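Local atomic coordinates of Pre-mRNA-splicing factor SAD1 (Saccharomyces cerevisiae, PDB entry 4MSX), a protein that promotes assembly of newly made U4 snRNA into the U4/U6 particle and is required for pre-mRNA splicing, although its ubiquitin-protease-like fold is catalytically inactive. Residues S114-H120 with Y131-Q135; K73-E79 with C94-Y100. All blocks are in the same frame, centred on the assembly; numbering follows the deposited sequence.

Contact 1: residues S114-H120 with Y131-Q135; sequences SIDENHH and YMLPQ. With ZN (zinc ion), chain B.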
ATOM      1  N   SER A 114      35.356  -0.064   8.736  1.00 24.72           N
ATOM      2  CA  SER A 114      35.294  -0.175  10.202  1.00 30.97           C
ATOM      3  C   SER A 114      36.600   0.380  10.779  1.00 42.33           C
ATOM      4  O   SER A 114      36.589   1.080  11.768  1.00 40.01           O
ATOM      5  CB  SER A 114      35.059  -1.596  10.654  1.00 34.12           C
ATOM      6  OG  SER A 114      36.171  -2.459  10.538  1.00 36.12           O
ATOM      7  N   ILE A 115      37.718   0.093  10.120  1.00 36.09           N
ATOM      8  CA  ILE A 115      39.031   0.599  10.597  1.00 35.16           C
ATOM      9  C   ILE A 115      39.188   2.079  10.308  1.00 34.90           C
ATOM     10  O   ILE A 115      39.384   2.878  11.212  1.00 40.93           O
ATOM     11  CB  ILE A 115      40.172  -0.223  10.014  1.00 33.92           C
ATOM     12  CG1 ILE A 115      40.042  -1.646  10.552  1.00 34.07           C
ATOM     13  CG2 ILE A 115      41.560   0.430  10.414  1.00 39.99           C
ATOM     14  CD1 ILE A 115      40.832  -2.751   9.802  1.00 35.89           C
ATOM     15  N   ASP A 116      39.015   2.472   9.048  1.00 37.14           N
ATOM     16  CA  ASP A 116      39.222   3.849   8.649  1.00 34.74           C
ATOM     17  C   ASP A 116      38.242   4.859   9.138  1.00 40.53           C
ATOM     18  O   ASP A 116      38.620   6.003   9.308  1.00 35.74           O
ATOM     19  CB  ASP A 116      39.303   3.945   7.119  1.00 41.80           C
ATOM     20  CG  ASP A 116      40.567   3.269   6.586  1.00 43.68           C
ATOM     21  OD1 ASP A 116      41.400   2.915   7.419  1.00 44.16           O
ATOM     22  OD2 ASP A 116      40.730   3.068   5.377  1.00 47.14           O
ATOM     23  N   GLU A 117      36.964   4.501   9.302  1.00 34.64           N
ATOM     24  CA  GLU A 117      36.026   5.486   9.832  1.00 34.66           C
ATOM     25  C   GLU A 117      35.823   5.259  11.349  1.00 31.32           C
ATOM     26  O   GLU A 117      35.131   6.036  11.989  1.00 41.11           O
ATOM     27  CB  GLU A 117      34.673   5.415   9.073  1.00 42.09           C
ATOM     28  CG  GLU A 117      34.862   5.602   7.529  1.00 41.09           C
ATOM     29  CD  GLU A 117      35.627   6.874   7.178  1.00 50.79           C
ATOM     30  OE1 GLU A 117      35.307   7.947   7.739  1.00 54.99           O
ATOM     31  OE2 GLU A 117      36.562   6.805   6.345  1.00 51.26           O
ATOM     32  N   ASN A 118      36.424   4.200  11.885  1.00 31.61           N
ATOM     33  CA  ASN A 118      36.289   3.920  13.324  1.00 37.62           C
ATOM     34  C   ASN A 118      34.795   3.674  13.649  1.00 42.42           C
ATOM     35  O   ASN A 118      34.297   4.268  14.608  1.00 37.91           O
ATOM     36  CB  ASN A 118      36.734   5.142  14.137  1.00 37.00           C
ATOM     37  CG  ASN A 118      36.840   4.857  15.660  1.00 37.94           C
ATOM     38  OD1 ASN A 118      37.027   3.712  16.105  1.00 44.51           O
ATOM     39  ND2 ASN A 118      36.705   5.916  16.448  1.00 45.71           N
ATOM     40  N   HIS A 119      34.102   2.846  12.849  1.00 38.68           N
ATOM     41  CA  HIS A 119      32.648   2.490  13.091  1.00 31.66           C
ATOM     42  C   HIS A 119      32.645   0.975  13.180  1.00 28.94           C
ATOM     43  O   HIS A 119      33.108   0.309  12.263  1.00 33.60           O
ATOM     44  CB  HIS A 119      31.722   3.030  11.930  1.00 32.04           C
ATOM     45  CG  HIS A 119      31.622   4.521  11.890  1.00 31.26           C
ATOM     46  ND1 HIS A 119      31.013   5.208  10.867  1.00 35.31           N
ATOM     47  CD2 HIS A 119      32.081   5.466  12.747  1.00 35.54           C
ATOM     48  CE1 HIS A 119      31.072   6.509  11.099  1.00 39.30           C
ATOM     49  NE2 HIS A 119      31.733   6.691  12.227  1.00 41.09           N
ATOM     50  N   HIS A 120      32.193   0.392  14.299  1.00 29.99           N
ATOM     51  CA  HIS A 120      32.484  -1.016  14.537  1.00 29.59           C
ATOM     52  C   HIS A 120      31.298  -1.943  14.667  1.00 33.11           C
ATOM     53  O   HIS A 120      31.516  -3.155  14.738  1.00 35.77           O
ATOM     54  CB  HIS A 120      33.375  -1.126  15.808  1.00 33.05           C
ATOM     55  CG  HIS A 120      34.654  -0.364  15.647  1.00 39.71           C
ATOM     56  ND1 HIS A 120      35.732  -0.884  14.963  1.00 41.79           N
ATOM     57  CD2 HIS A 120      34.989   0.910  15.976  1.00 36.85           C
ATOM     58  CE1 HIS A 120      36.701   0.023  14.913  1.00 39.69           C
ATOM     59  NE2 HIS A 120      36.280   1.116  15.530  1.00 39.30           N
ATOM     60  N   TYR A 131      27.288  -7.833  13.892  1.00 31.73           N
ATOM     61  CA  TYR A 131      28.724  -8.158  13.921  1.00 35.26           C
ATOM     62  C   TYR A 131      29.510  -6.979  14.401  1.00 39.96           C
ATOM     63  O   TYR A 131      29.168  -5.810  14.126  1.00 33.58           O
ATOM     64  CB  TYR A 131      29.217  -8.545  12.536  1.00 35.73           C
ATOM     65  CG  TYR A 131      28.668  -9.842  12.071  1.00 40.95           C
ATOM     66  CD1 TYR A 131      29.329 -11.046  12.334  1.00 46.22           C
ATOM     67  CD2 TYR A 131      27.429  -9.900  11.430  1.00 39.18           C
ATOM     68  CE1 TYR A 131      28.791 -12.267  11.932  1.00 49.34           C
ATOM     69  CE2 TYR A 131      26.900 -11.105  11.016  1.00 39.72           C
ATOM     70  CZ  TYR A 131      27.568 -12.285  11.280  1.00 56.66           C
ATOM     71  OH  TYR A 131      27.012 -13.475  10.875  1.00 45.25           O
ATOM     72  N   MET A 132      30.614  -7.292  15.078  1.00 38.58           N
ATOM     73  CA  MET A 132      31.614  -6.312  15.418  1.00 40.01           C
ATOM     74  C   MET A 132      32.733  -6.447  14.388  1.00 29.77           C
ATOM     75  O   MET A 132      33.164  -7.566  14.067  1.00 34.35           O
ATOM     76  CB  MET A 132      32.196  -6.612  16.807  1.00 48.67           C
ATOM     77  CG  MET A 132      31.260  -6.317  17.949  1.00 49.96           C
ATOM     78  SD  MET A 132      30.882  -4.549  18.048  1.00 53.23           S
ATOM     79  CE  MET A 132      30.126  -4.476  19.688  1.00 90.22           C
ATOM     80  N   LEU A 133      33.169  -5.319  13.862  1.00 30.83           N
ATOM     81  CA  LEU A 133      34.310  -5.288  12.915  1.00 35.16           C
ATOM     82  C   LEU A 133      35.274  -4.208  13.380  1.00 32.48           C
ATOM     83  O   LEU A 133      34.859  -3.112  13.785  1.00 30.61           O
ATOM     84  CB  LEU A 133      33.844  -5.020  11.461  1.00 36.17           C
ATOM     85  CG  LEU A 133      32.919  -6.043  10.772  1.00 37.00           C
ATOM     86  CD1 LEU A 133      32.487  -5.578   9.343  1.00 31.31           C
ATOM     87  CD2 LEU A 133      33.595  -7.394  10.671  1.00 40.74           C
ATOM     88  N   PRO A 134      36.609  -4.471  13.292  1.00 33.91           N
ATOM     89  CA  PRO A 134      37.305  -5.587  12.632  1.00 38.88           C
ATOM     90  C   PRO A 134      37.431  -6.877  13.455  1.00 42.53           C
ATOM     91  O   PRO A 134      38.010  -7.821  12.909  1.00 42.66           O
ATOM     92  CB  PRO A 134      38.722  -5.022  12.326  1.00 38.98           C
ATOM     93  CG  PRO A 134      38.956  -3.946  13.345  1.00 38.66           C
ATOM     94  CD  PRO A 134      37.524  -3.394  13.733  1.00 33.98           C
ATOM     95  N   GLN A 135      36.856  -6.958  14.663  1.00 40.56           N
ATOM     96  CA  GLN A 135      36.942  -8.215  15.430  1.00 45.77           C
ATOM     97  C   GLN A 135      36.418  -9.334  14.561  1.00 49.83           C
ATOM     98  O   GLN A 135      36.904 -10.440  14.615  1.00 45.94           O
ATOM     99  CB  GLN A 135      36.124  -8.179  16.730  1.00 49.97           C
ATOM    100  CG  GLN A 135      36.557  -7.154  17.763  1.00 46.04           C
ATOM    101  CD  GLN A 135      36.025  -5.737  17.507  1.00 54.95           C
ATOM    102  OE1 GLN A 135      35.667  -5.336  16.353  1.00 45.57           O
ATOM    103  NE2 GLN A 135      35.981  -4.950  18.591  1.00 49.52           N
TER
HETATM  104 ZN    ZN B 501      29.873   3.963   9.418  1.00 32.87          ZN
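His120 meets Leu133 edge-on, the imidazole being gripped through both of its nitrogens. His120 ND1 donates to Leu133 O at 2.7 Å, lying in the carbonyl plane on a lone pair, while His120 NE2 at the far end of the ring gives its hydrogen to Asn118 OD1 at 2.8 Å, almost exactly in the ring plane. With CG beside its own backbone N (chi1 -59°), the ring reaches the Leu133 carbonyl while the backbone stays paired: Leu133 N donates to His120 O at 2.9 Å. Two donor nitrogens imply that both carry hydrogen, so the imidazole is probably positively charged. Replacing His120 with an alanine would probably leave Leu133 O without its ND1 donor and Asn118 OD1 without its NE2 donor, freeing the Asn118 amide to turn.

Pro134, joined through a cis peptide bond, brings CD up to the same ring edge, 3.3 Å from His120 ND1. Its ring lies obliquely across the Ile115 side chain, Pro134 CG 3.8 Å from Ile115 CG1, a small apolar patch at the helix end. Ser114 is compact enough to fit against Leu133 CB, and its OG hydrogen-bonds Phe111 O. Asn118, with positive phi, is the C-prime residue of the Schellman motif ending helix 109-116. Next to it His119 turns away to bind zinc, and the chain enters strand 121-124, whose Phe122 pairs with Tyr131 of strand 130-132.

Contact 2: residues K73-E79 with C94-Y100; sequences KLDFDSE and CLVCGHY. With ZN (zinc ion), chain B.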
ATOM      1  N   LYS A  73      20.162   7.513  12.326  1.00 36.01           N
ATOM      2  CA  LYS A  73      20.785   7.518  11.009  1.00 32.52           C
ATOM      3  C   LYS A  73      20.374   6.272  10.240  1.00 32.70           C
ATOM      4  O   LYS A  73      20.778   6.087   9.111  1.00 33.38           O
ATOM      5  CB  LYS A  73      22.322   7.593  11.156  1.00 37.36           C
ATOM      6  CG  LYS A  73      22.734   9.029  11.516  1.00 46.35           C
ATOM      7  CD  LYS A  73      24.235   9.226  11.456  1.00 69.72           C
ATOM      8  CE  LYS A  73      24.629  10.565  12.062  1.00 73.63           C
ATOM      9  NZ  LYS A  73      23.745  11.668  11.581  1.00 71.56           N
ATOM     10  N   LEU A  74      19.593   5.389  10.861  1.00 27.95           N
ATOM     11  CA  LEU A  74      19.359   4.074  10.251  1.00 27.61           C
ATOM     12  C   LEU A  74      18.049   4.082   9.430  1.00 41.38           C
ATOM     13  O   LEU A  74      16.956   4.252   9.997  1.00 37.77           O
ATOM     14  CB  LEU A  74      19.255   3.001  11.331  1.00 30.29           C
ATOM     15  CG  LEU A  74      20.489   3.028  12.257  1.00 31.38           C
ATOM     16  CD1 LEU A  74      20.340   1.903  13.261  1.00 28.68           C
ATOM     17  CD2 LEU A  74      21.775   2.874  11.369  1.00 29.24           C
ATOM     18  N   ASP A  75      18.157   3.833   8.136  1.00 30.94           N
ATOM     19  CA  ASP A  75      16.941   3.737   7.255  1.00 32.52           C
ATOM     20  C   ASP A  75      17.062   2.436   6.486  1.00 34.20           C
ATOM     21  O   ASP A  75      18.065   2.195   5.799  1.00 37.36           O
ATOM     22  CB  ASP A  75      16.884   4.918   6.274  1.00 37.98           C
ATOM     23  CG  ASP A  75      15.577   4.942   5.446  1.00 56.08           C
ATOM     24  OD1 ASP A  75      15.141   3.873   4.957  1.00 44.77           O
ATOM     25  OD2 ASP A  75      14.967   6.031   5.311  1.00 59.58           O
ATOM     26  N   PHE A  76      16.111   1.535   6.680  1.00 25.90           N
ATOM     27  CA  PHE A  76      16.174   0.238   6.016  1.00 25.32           C
ATOM     28  C   PHE A  76      15.235   0.134   4.776  1.00 29.38           C
ATOM     29  O   PHE A  76      15.009  -0.936   4.231  1.00 28.39           O
ATOM     30  CB  PHE A  76      15.821  -0.820   7.043  1.00 31.69           C
ATOM     31  CG  PHE A  76      16.862  -0.915   8.143  1.00 32.83           C
ATOM     32  CD1 PHE A  76      18.142  -1.371   7.835  1.00 33.71           C
ATOM     33  CD2 PHE A  76      16.569  -0.505   9.436  1.00 29.39           C
ATOM     34  CE1 PHE A  76      19.136  -1.465   8.853  1.00 33.50           C
ATOM     35  CE2 PHE A  76      17.535  -0.571  10.463  1.00 32.77           C
ATOM     36  CZ  PHE A  76      18.818  -1.068  10.173  1.00 26.37           C
ATOM     37  N   ASP A  77      14.727   1.262   4.342  1.00 29.96           N
ATOM     38  CA  ASP A  77      13.905   1.277   3.145  1.00 34.67           C
ATOM     39  C   ASP A  77      14.739   1.445   1.856  1.00 37.97           C
ATOM     40  O   ASP A  77      14.194   1.419   0.760  1.00 35.49           O
ATOM     41  CB  ASP A  77      12.904   2.439   3.233  1.00 32.09           C
ATOM     42  CG  ASP A  77      11.923   2.268   4.354  1.00 35.99           C
ATOM     43  OD1 ASP A  77      11.881   1.163   4.918  1.00 37.42           O
ATOM     44  OD2 ASP A  77      11.233   3.243   4.705  1.00 34.67           O
ATOM     45  N   SER A  78      16.040   1.645   1.983  1.00 33.62           N
ATOM     46  CA  SER A  78      16.874   1.943   0.819  1.00 33.65           C
ATOM     47  C   SER A  78      17.212   0.675   0.033  1.00 38.51           C
ATOM     48  O   SER A  78      17.097  -0.449   0.549  1.00 33.29           O
ATOM     49  CB  SER A  78      18.173   2.627   1.276  1.00 42.56           C
ATOM     50  OG  SER A  78      17.883   3.906   1.838  1.00 47.00           O
ATOM     51  N   GLU A  79      17.631   0.862  -1.218  1.00 31.41           N
ATOM     52  CA  GLU A  79      18.093  -0.237  -2.039  1.00 34.38           C
ATOM     53  C   GLU A  79      19.292  -0.882  -1.268  1.00 41.64           C
ATOM     54  O   GLU A  79      20.184  -0.183  -0.818  1.00 33.74           O
ATOM     55  CB  GLU A  79      18.615   0.289  -3.405  1.00 35.77           C
ATOM     56  CG  GLU A  79      18.950  -0.832  -4.373  1.00 38.08           C
ATOM     57  CD  GLU A  79      19.474  -0.341  -5.753  1.00 51.86           C
ATOM     58  OE1 GLU A  79      19.570   0.894  -6.001  1.00 46.16           O
ATOM     59  OE2 GLU A  79      19.801  -1.227  -6.591  1.00 47.14           O
ATOM     60  N   CYS A  94      26.206  -0.198   8.391  1.00 32.45           N
ATOM     61  CA  CYS A  94      26.955   0.387   9.474  1.00 29.42           C
ATOM     62  C   CYS A  94      25.990   1.067  10.429  1.00 30.05           C
ATOM     63  O   CYS A  94      25.196   1.926  10.029  1.00 30.85           O
ATOM     64  CB  CYS A  94      27.982   1.428   8.982  1.00 30.19           C
ATOM     65  SG  CYS A  94      28.794   2.190  10.472  1.00 30.15           S
ATOM     66  N   LEU A  95      26.045   0.694  11.713  1.00 28.27           N
ATOM     67  CA  LEU A  95      24.991   1.136  12.645  1.00 26.69           C
ATOM     68  C   LEU A  95      25.409   2.409  13.312  1.00 32.14           C
ATOM     69  O   LEU A  95      24.638   2.967  14.085  1.00 30.31           O
ATOM     70  CB  LEU A  95      24.620   0.051  13.690  1.00 27.81           C
ATOM     71  CG  LEU A  95      24.172  -1.268  13.047  1.00 32.23           C
ATOM     72  CD1 LEU A  95      23.817  -2.352  14.129  1.00 29.50           C
ATOM     73  CD2 LEU A  95      22.899  -1.038  12.169  1.00 27.06           C
ATOM     74  N   VAL A  96      26.605   2.914  12.954  1.00 24.95           N
ATOM     75  CA  VAL A  96      26.982   4.262  13.384  1.00 26.92           C
ATOM     76  C   VAL A  96      26.573   5.366  12.401  1.00 31.81           C
ATOM     77  O   VAL A  96      25.992   6.398  12.808  1.00 33.34           O
ATOM     78  CB  VAL A  96      28.555   4.348  13.609  1.00 36.50           C
ATOM     79  CG1 VAL A  96      28.927   5.738  14.052  1.00 34.92           C
ATOM     80  CG2 VAL A  96      28.993   3.241  14.592  1.00 29.57           C
ATOM     81  N   CYS A  97      26.874   5.186  11.110  1.00 29.19           N
ATOM     82  CA  CYS A  97      26.576   6.243  10.132  1.00 31.38           C
ATOM     83  C   CYS A  97      25.417   5.844   9.206  1.00 32.52           C
ATOM     84  O   CYS A  97      24.884   6.685   8.495  1.00 33.68           O
ATOM     85  CB  CYS A  97      27.840   6.609   9.274  1.00 33.75           C
ATOM     86  SG  CYS A  97      28.356   5.324   8.150  1.00 34.02           S
ATOM     87  N   GLY A  98      25.038   4.565   9.194  1.00 31.19           N
ATOM     88  CA  GLY A  98      23.862   4.153   8.431  1.00 31.06           C
ATOM     89  C   GLY A  98      24.112   3.862   6.961  1.00 40.71           C
ATOM     90  O   GLY A  98      23.191   3.472   6.265  1.00 31.65           O
ATOM     91  N   HIS A  99      25.350   4.024   6.467  1.00 33.14           N
ATOM     92  CA  HIS A  99      25.628   3.635   5.098  1.00 30.55           C
ATOM     93  C   HIS A  99      25.768   2.143   4.962  1.00 34.00           C
ATOM     94  O   HIS A  99      26.029   1.431   5.943  1.00 32.08           O
ATOM     95  CB  HIS A  99      26.889   4.377   4.587  1.00 31.43           C
ATOM     96  CG  HIS A  99      26.674   5.853   4.456  1.00 37.30           C
ATOM     97  ND1 HIS A  99      25.965   6.406   3.411  1.00 54.57           N
ATOM     98  CD2 HIS A  99      26.993   6.881   5.273  1.00 46.64           C
ATOM     99  CE1 HIS A  99      25.887   7.717   3.573  1.00 47.99           C
ATOM    100  NE2 HIS A  99      26.505   8.032   4.693  1.00 52.44           N
ATOM    101  N   TYR A 100      25.579   1.651   3.738  1.00 26.31           N
ATOM    102  CA  TYR A 100      25.658   0.217   3.515  1.00 26.38           C
ATOM    103  C   TYR A 100      27.010  -0.155   2.886  1.00 32.56           C
ATOM    104  O   TYR A 100      27.469   0.540   1.951  1.00 34.22           O
ATOM    105  CB  TYR A 100      24.613  -0.193   2.510  1.00 28.73           C
ATOM    106  CG  TYR A 100      23.167   0.008   2.969  1.00 32.49           C
ATOM    107  CD1 TYR A 100      22.847   0.355   4.299  1.00 29.86           C
ATOM    108  CD2 TYR A 100      22.130  -0.199   2.076  1.00 37.23           C
ATOM    109  CE1 TYR A 100      21.468   0.505   4.711  1.00 35.14           C
ATOM    110  CE2 TYR A 100      20.772  -0.068   2.480  1.00 30.57           C
ATOM    111  CZ  TYR A 100      20.452   0.293   3.774  1.00 37.61           C
ATOM    112  OH  TYR A 100      19.101   0.436   4.099  1.00 34.53           O
TER
HETATM  113 ZN    ZN B 501      29.873   3.963   9.418  1.00 32.87          ZN
HETATM  114  O   HOH W   1      20.562   3.920   6.847  1.00 38.97           O
HETATM  115  O   HOH W   2      17.802  -1.919   3.238  1.00 48.07           O
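Tyr100 reaches across to the 73-79 loop and makes the direct hydrogen bond of the contact, OH to Asp75 O at 2.7 Å, in the carbonyl plane on a lone pair. A long, rigid phenol suits this place because it carries one polar atom past a buried ring to a backbone carbonyl. Glu79 O lies in the ring plane at its edge, 3.4 Å from Tyr100 CE2, and Ser78 CB also packs against the ring.

Two waters extend the polar network. One sits between Tyr100 OH (2.8 Å from the water oxygen), Phe76 O and Ser78 O, with two protons to share among the three; the other accepts from Asp75 N at 2.7 Å and links it to Gly98 O. The loop holds its own bend with an Asx turn, Asp77 N to Asp75 OD1, while Asp75 OD2 forms a salt bridge with Lys241.

Apolar contact lies toward the zinc end. Leu74 and Leu95 cross at about a right angle, CD1 to CD2 at 4.0 Å, and Leu74 CD2 also rests on Gly98 CA. Gly98 has positive phi (85°), and any beta carbon there would run into Lys73 O, so glycine lets the chains come close. Lys73 lays its aliphatic CD against Val96 O.

Metal bonds fix the other side of the 94-100 turn. Cys94 SG binds zinc at 2.3 Å, being anti to its backbone N (chi1 176°), and accepts weak bonds from Val96 N and Cys97 N; Cys97 SG, also on the metal, accepts a weak one from His99 N. This CxxC turn with its N-H...S bonds is a zinc knuckle, and His113 and His119 complete the Cys2His2 site of the degenerate UBP-type zinc finger.

From the N terminus, the chain first runs through 73-79, and contact 2 closes the loop that leads by way of strand 91-94 to the turn 94-100. Only then does the chain pass through strand 100-102 and helix 109-116 to contact 1, which closes the shorter loop holding strand 121-124 and the start of strand 130-132. The two loops follow in series, neither nested nor crossed. Zinc joins them: contact 2 supplies Cys94 and Cys97, contact 1 His119, and His119 CD2 packs on Val96 CG1 at 3.4 Å. Together they tie the N-terminal loop and the end of helix 109-116 to the five-stranded antiparallel sheet.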